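Local coordinates for pesticidal crystal protein Cry4Aa (PDB 2C9K) that binds midgut epithelial cells of insects, as a mosquito-larvicidal toxin, and promotes their colloid-osmotic lysis, at residues 249-254 with 469-474; 351-356 with 431-436. One frame throughout, in Å; residues are numbered along the deposited sequence.

In the fold
Cry4Aa is built from a helical domain, a three-sheet beta prism and a C-terminal beta sandwich. Interaction 1 lies where the chain, having left the helices, runs against the sandwich; interaction 2 joins two sheets inside the prism and falls, in sequence, within the long loop that interaction 1 closes. Their centres are about 27 Å apart and they share no strand. Both are mainly buried, though I253 and H469 of interaction 1 are exposed. Interaction 1 mixes polar and apolar contacts, with a water and a threonine hydroxyl beside one backbone bond, and a phenol and an amide that share a glutamate farther along. Interaction 2 also has one direct backbone bond and bound water, but its side chains meet through isoleucine, leucine and the carbon atoms of tyrosine.

Interaction 1: 249-254 with 469-474; sequences GKYPIG and HLTTQI
Y251 meets T471 and Q473 with one side and the far end of its ring, crossing each of these side chains at about a right angle. The T471 methyl approaches the ring at its edge, near the ring plane, with CG2 4.0 Å from Y251 CD2. Nearer the phenol end comes the amide of Q473, its plane turned 89° from the ring and its NE2 2.9 Å from Y251 OH. Q473 gets there because CG stands anti to the backbone N (chi1 -158°) and the chain beyond runs extended. Both polar ends are hydrogen-bonded to the E606 carboxylate, and the phenol also to Y570, so tyrosine suits the place by joining a flat apolar ring to a hydroxyl that finds partners in a buried setting.

Threonine at 471 serves two neighbours at once. While its methyl packs on the ring, OG1 lies 3.2 Å from a water that accepts from I253 N (2.8 Å) and donates to G254 O (2.9 Å). That carbonyl also receives T471 N at 3.1 Å between O and N, the donor standing 41° out of the carbonyl plane; the water thus bridges loop and strand beside a direct bond. At the backbone angles of G254 a CB would jam against the carbonyl O of I253, which by itself calls for glycine; L470 CB lies beside G254 O. At the exposed margin, I253 lays CD1 against L470 CA, 3.8 Å away.

The loop leads from helix 222-240 of the helical domain into strand 255-256, whose Q256 bonds to the backbones of T471 and Q473 in parallel pairing. Strand 471-475 in turn pairs antiparallel with 600-609, tying this interdomain crossing to the C-terminal sandwich.

Interaction 2: 351-356 with 431-436; sequences NIYIFL and SHILSF
In the beta prism of the middle domain, Y353 and I354 meet I433 and L434 where strands of two different sheets cross. The strand axes approach to 4.6 Å, with N-to-C directions 116° apart, far from the antiparallel pairing found within each sheet. One direct backbone hydrogen bond joins them: L434 N donates to I354 O, 2.7 Å away, with the donor in the carbonyl plane, and I433 CA makes a CA-H...O contact to the same oxygen. A water extends the link, accepting from I354 N (2.9 Å) and donating to L434 O (3.0 Å).

Apolar groups fill in beside these bonds. I354 and L434 lie side by side and point the same way, CB to CB at 3.7 Å, with I354 CD1 farther out against L434 CD2; such branched aliphatic chains suit a buried seam between sheets. Y353 and I433 instead meet at a slant. I433 CG2 touches Y353 CB at 3.6 Å, and CD1 of the same isoleucine comes obliquely to the ring, 3.7 Å from Y353 CD2, so both branches of the isoleucine are used. The tyrosine hydroxyl hydrogen-bonds to N351 OD1 within the same segment, so the polar end has a partner while CB and the ring carbons pack on I433.

Strand 353-362 pairs with 373-381, where F355 and L356 both face F379 in a classic beta bulge. Strand 432-440 pairs with 450-457. The third sheet closes in through strand 294-303: W295 touches Y353 and I433, while L296 and L299 pack on L434.

Interaction 1: 249-254 with 469-474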
loop_
_atom_site.group_PDB
_atom_site.type_symbol
_atom_site.label_atom_id
_atom_site.label_comp_id
_atom_site.label_asym_id
_atom_site.label_seq_id
_atom_site.Cartn_x
_atom_site.Cartn_y
_atom_site.Cartn_z
ATOM N N GLY A 249 -16.486 -16.013 1.993
ATOM C CA GLY A 249 -17.349 -16.066 3.154
ATOM C C GLY A 249 -17.581 -14.672 3.693
ATOM O O GLY A 249 -18.723 -14.245 3.842
ATOM N N LYS A 250 -16.487 -13.964 3.965
ATOM C CA LYS A 250 -16.520 -12.609 4.499
ATOM C C LYS A 250 -17.082 -11.558 3.546
ATOM O O LYS A 250 -17.845 -10.691 3.962
ATOM C CB LYS A 250 -15.113 -12.193 4.910
ATOM C CG LYS A 250 -14.497 -13.027 6.022
ATOM C CD LYS A 250 -14.685 -12.368 7.379
ATOM C CE LYS A 250 -16.067 -12.607 7.965
ATOM N NZ LYS A 250 -16.171 -13.944 8.628
ATOM N N TYR A 251 -16.694 -11.624 2.275
ATOM C CA TYR A 251 -17.162 -10.656 1.277
ATOM C C TYR A 251 -17.912 -11.311 0.107
ATOM O O TYR A 251 -17.373 -11.472 -0.991
ATOM C CB TYR A 251 -15.976 -9.836 0.756
ATOM C CG TYR A 251 -15.146 -9.206 1.862
ATOM C CD1 TYR A 251 -14.161 -9.933 2.523
ATOM C CD2 TYR A 251 -15.383 -7.896 2.281
ATOM C CE1 TYR A 251 -13.438 -9.374 3.570
ATOM C CE2 TYR A 251 -14.661 -7.326 3.332
ATOM C CZ TYR A 251 -13.693 -8.071 3.971
ATOM O OH TYR A 251 -12.977 -7.517 5.010
ATOM N N PRO A 252 -19.191 -11.667 0.330
ATOM C CA PRO A 252 -20.121 -12.310 -0.599
ATOM C C PRO A 252 -20.419 -11.575 -1.896
ATOM O O PRO A 252 -20.401 -12.164 -2.982
ATOM C CB PRO A 252 -21.390 -12.446 0.230
ATOM C CG PRO A 252 -20.905 -12.452 1.615
ATOM C CD PRO A 252 -19.876 -11.387 1.598
ATOM N N ILE A 253 -20.701 -10.285 -1.776
ATOM C CA ILE A 253 -21.078 -9.480 -2.928
ATOM C C ILE A 253 -20.066 -8.484 -3.507
ATOM O O ILE A 253 -20.437 -7.661 -4.342
ATOM C CB ILE A 253 -22.371 -8.714 -2.602
ATOM C CG1 ILE A 253 -22.083 -7.631 -1.557
ATOM C CG2 ILE A 253 -23.407 -9.682 -2.038
ATOM C CD1 ILE A 253 -23.286 -6.800 -1.178
ATOM N N GLY A 254 -18.805 -8.545 -3.099
ATOM C CA GLY A 254 -17.847 -7.597 -3.643
ATOM C C GLY A 254 -17.369 -6.623 -2.585
ATOM O O GLY A 254 -18.021 -6.459 -1.554
ATOM N N HIS A 469 -24.020 -0.790 -3.311
ATOM C CA HIS A 469 -24.086 -2.034 -4.072
ATOM C C HIS A 469 -22.981 -3.030 -3.774
ATOM O O HIS A 469 -22.726 -3.934 -4.574
ATOM C CB HIS A 469 -24.082 -1.728 -5.570
ATOM C CG HIS A 469 -22.772 -1.206 -6.075
ATOM N ND1 HIS A 469 -22.206 -0.038 -5.614
ATOM C CD2 HIS A 469 -21.904 -1.709 -6.983
ATOM C CE1 HIS A 469 -21.045 0.156 -6.211
ATOM N NE2 HIS A 469 -20.838 -0.844 -7.046
ATOM N N LEU A 470 -22.311 -2.863 -2.643
ATOM C CA LEU A 470 -21.249 -3.776 -2.258
ATOM C C LEU A 470 -20.683 -3.370 -0.899
ATOM O O LEU A 470 -21.020 -2.317 -0.367
ATOM C CB LEU A 470 -20.149 -3.791 -3.324
ATOM C CG LEU A 470 -19.032 -2.745 -3.284
ATOM C CD1 LEU A 470 -18.103 -2.979 -4.457
ATOM C CD2 LEU A 470 -19.603 -1.343 -3.323
ATOM N N THR A 471 -19.835 -4.211 -0.328
ATOM C CA THR A 471 -19.253 -3.916 0.969
ATOM C C THR A 471 -18.190 -2.847 0.845
ATOM O O THR A 471 -17.271 -2.956 0.031
ATOM C CB THR A 471 -18.625 -5.172 1.600
ATOM O OG1 THR A 471 -19.663 -6.101 1.937
ATOM C CG2 THR A 471 -17.842 -4.810 2.855
ATOM N N THR A 472 -18.326 -1.804 1.653
ATOM C CA THR A 472 -17.365 -0.718 1.651
ATOM C C THR A 472 -16.422 -0.939 2.814
ATOM O O THR A 472 -16.847 -1.176 3.943
ATOM C CB THR A 472 -18.054 0.637 1.806
ATOM O OG1 THR A 472 -18.949 0.834 0.709
ATOM C CG2 THR A 472 -17.032 1.761 1.810
ATOM N N GLN A 473 -15.133 -0.867 2.521
ATOM C CA GLN A 473 -14.098 -1.068 3.520
ATOM C C GLN A 473 -13.429 0.279 3.768
ATOM O O GLN A 473 -12.785 0.819 2.872
ATOM C CB GLN A 473 -13.084 -2.073 2.973
ATOM C CG GLN A 473 -12.248 -2.803 4.003
ATOM C CD GLN A 473 -11.488 -3.965 3.388
ATOM O OE1 GLN A 473 -10.588 -3.773 2.572
ATOM N NE2 GLN A 473 -11.863 -5.182 3.767
ATOM N N ILE A 474 -13.601 0.830 4.969
ATOM C CA ILE A 474 -12.992 2.113 5.319
ATOM C C ILE A 474 -11.977 1.960 6.444
ATOM O O ILE A 474 -12.351 1.794 7.613
ATOM C CB ILE A 474 -14.038 3.150 5.785
ATOM C CG1 ILE A 474 -15.025 3.461 4.655
ATOM C CG2 ILE A 474 -13.329 4.434 6.203
ATOM C CD1 ILE A 474 -16.037 4.534 5.004
HETATM O O HOH W 1 -19.335 -8.569 -0.091
#

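Interaction 2: 351-356 with 431-436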
loop_
_atom_site.group_PDB
_atom_site.type_symbol
_atom_site.label_atom_id
_atom_site.label_comp_id
_atom_site.label_asym_id
_atom_site.label_seq_id
_atom_site.Cartn_x
_atom_site.Cartn_y
_atom_site.Cartn_z
ATOM N N ASN A 351 -9.314 16.896 -4.874
ATOM C CA ASN A 351 -9.303 16.163 -6.133
ATOM C C ASN A 351 -8.269 16.709 -7.125
ATOM O O ASN A 351 -8.425 16.578 -8.344
ATOM C CB ASN A 351 -10.701 16.157 -6.746
ATOM C CG ASN A 351 -11.688 15.348 -5.920
ATOM O OD1 ASN A 351 -11.468 14.160 -5.654
ATOM N ND2 ASN A 351 -12.782 15.987 -5.507
ATOM N N ILE A 352 -7.222 17.327 -6.578
ATOM C CA ILE A 352 -6.108 17.863 -7.357
ATOM C C ILE A 352 -4.836 17.298 -6.704
ATOM O O ILE A 352 -4.444 17.705 -5.606
ATOM C CB ILE A 352 -6.075 19.415 -7.345
ATOM C CG1 ILE A 352 -7.045 19.980 -8.394
ATOM C CG2 ILE A 352 -4.664 19.907 -7.640
ATOM C CD1 ILE A 352 -8.492 19.892 -8.017
ATOM N N TYR A 353 -4.198 16.352 -7.388
ATOM C CA TYR A 353 -3.016 15.704 -6.846
ATOM C C TYR A 353 -1.752 15.774 -7.685
ATOM O O TYR A 353 -1.790 15.983 -8.897
ATOM C CB TYR A 353 -3.335 14.236 -6.573
ATOM C CG TYR A 353 -4.726 14.008 -6.033
ATOM C CD1 TYR A 353 -5.748 13.547 -6.861
ATOM C CD2 TYR A 353 -5.028 14.272 -4.698
ATOM C CE1 TYR A 353 -7.039 13.357 -6.371
ATOM C CE2 TYR A 353 -6.315 14.085 -4.197
ATOM C CZ TYR A 353 -7.315 13.631 -5.039
ATOM O OH TYR A 353 -8.596 13.480 -4.555
ATOM N N ILE A 354 -0.625 15.585 -7.011
ATOM C CA ILE A 354 0.676 15.574 -7.660
ATOM C C ILE A 354 0.992 14.089 -7.875
ATOM O O ILE A 354 1.080 13.332 -6.912
ATOM C CB ILE A 354 1.744 16.249 -6.755
ATOM C CG1 ILE A 354 1.361 17.713 -6.516
ATOM C CG2 ILE A 354 3.107 16.203 -7.408
ATOM C CD1 ILE A 354 2.207 18.418 -5.471
ATOM N N PHE A 355 1.138 13.668 -9.131
ATOM C CA PHE A 355 1.404 12.264 -9.422
ATOM C C PHE A 355 2.783 12.019 -10.013
ATOM O O PHE A 355 3.194 10.874 -10.207
ATOM C CB PHE A 355 0.336 11.717 -10.364
ATOM C CG PHE A 355 0.425 12.254 -11.763
ATOM C CD1 PHE A 355 1.418 11.807 -12.635
ATOM C CD2 PHE A 355 -0.488 13.188 -12.220
ATOM C CE1 PHE A 355 1.497 12.284 -13.948
ATOM C CE2 PHE A 355 -0.419 13.673 -13.529
ATOM C CZ PHE A 355 0.576 13.217 -14.394
ATOM N N LEU A 356 3.490 13.102 -10.308
ATOM C CA LEU A 356 4.832 13.018 -10.862
ATOM C C LEU A 356 5.479 14.387 -10.756
ATOM O O LEU A 356 4.823 15.405 -10.980
ATOM C CB LEU A 356 4.784 12.606 -12.335
ATOM C CG LEU A 356 6.128 12.441 -13.057
ATOM C CD1 LEU A 356 6.869 11.224 -12.515
ATOM C CD2 LEU A 356 5.891 12.272 -14.536
ATOM N N SER A 431 -0.736 5.590 -10.032
ATOM C CA SER A 431 -0.985 4.741 -8.869
ATOM C C SER A 431 -0.712 5.399 -7.522
ATOM O O SER A 431 -1.190 4.921 -6.484
ATOM C CB SER A 431 -0.138 3.482 -8.967
ATOM O OG SER A 431 1.236 3.823 -8.927
ATOM N N HIS A 432 0.062 6.480 -7.523
ATOM C CA HIS A 432 0.371 7.160 -6.272
ATOM C C HIS A 432 0.317 8.665 -6.431
ATOM O O HIS A 432 0.452 9.178 -7.535
ATOM C CB HIS A 432 1.763 6.758 -5.764
ATOM C CG HIS A 432 1.852 5.346 -5.263
ATOM N ND1 HIS A 432 1.791 4.250 -6.098
ATOM C CD2 HIS A 432 2.036 4.855 -4.013
ATOM C CE1 HIS A 432 1.935 3.148 -5.386
ATOM N NE2 HIS A 432 2.087 3.486 -4.119
ATOM N N ILE A 433 0.109 9.361 -5.317
ATOM C CA ILE A 433 0.054 10.822 -5.286
ATOM C C ILE A 433 0.988 11.322 -4.181
ATOM O O ILE A 433 1.166 10.649 -3.158
ATOM C CB ILE A 433 -1.371 11.342 -4.967
ATOM C CG1 ILE A 433 -1.737 10.996 -3.517
ATOM C CG2 ILE A 433 -2.380 10.770 -5.971
ATOM C CD1 ILE A 433 -3.028 11.629 -3.050
ATOM N N LEU A 434 1.574 12.497 -4.370
ATOM C CA LEU A 434 2.483 13.045 -3.365
ATOM C C LEU A 434 1.717 13.291 -2.072
ATOM O O LEU A 434 0.581 13.749 -2.103
ATOM C CB LEU A 434 3.111 14.359 -3.848
ATOM C CG LEU A 434 4.208 14.825 -2.886
ATOM C CD1 LEU A 434 5.381 13.863 -2.976
ATOM C CD2 LEU A 434 4.649 16.237 -3.213
ATOM N N SER A 435 2.324 13.009 -0.930
ATOM C CA SER A 435 1.606 13.222 0.314
ATOM C C SER A 435 2.367 14.040 1.340
ATOM O O SER A 435 1.772 14.566 2.272
ATOM C CB SER A 435 1.219 11.876 0.929
ATOM O OG SER A 435 2.363 11.153 1.334
ATOM N N PHE A 436 3.675 14.167 1.151
ATOM C CA PHE A 436 4.515 14.887 2.108
ATOM C C PHE A 436 5.974 14.954 1.632
ATOM O O PHE A 436 6.416 14.124 0.832
ATOM C CB PHE A 436 4.482 14.130 3.438
ATOM C CG PHE A 436 4.682 14.990 4.647
ATOM C CD1 PHE A 436 3.641 15.783 5.130
ATOM C CD2 PHE A 436 5.885 14.957 5.346
ATOM C CE1 PHE A 436 3.791 16.523 6.295
ATOM C CE2 PHE A 436 6.046 15.697 6.517
ATOM C CZ PHE A 436 4.995 16.481 6.993
HETATM O O HOH W 2 -0.945 15.376 -4.100
HETATM O O HOH W 3 2.685 8.566 -9.109
#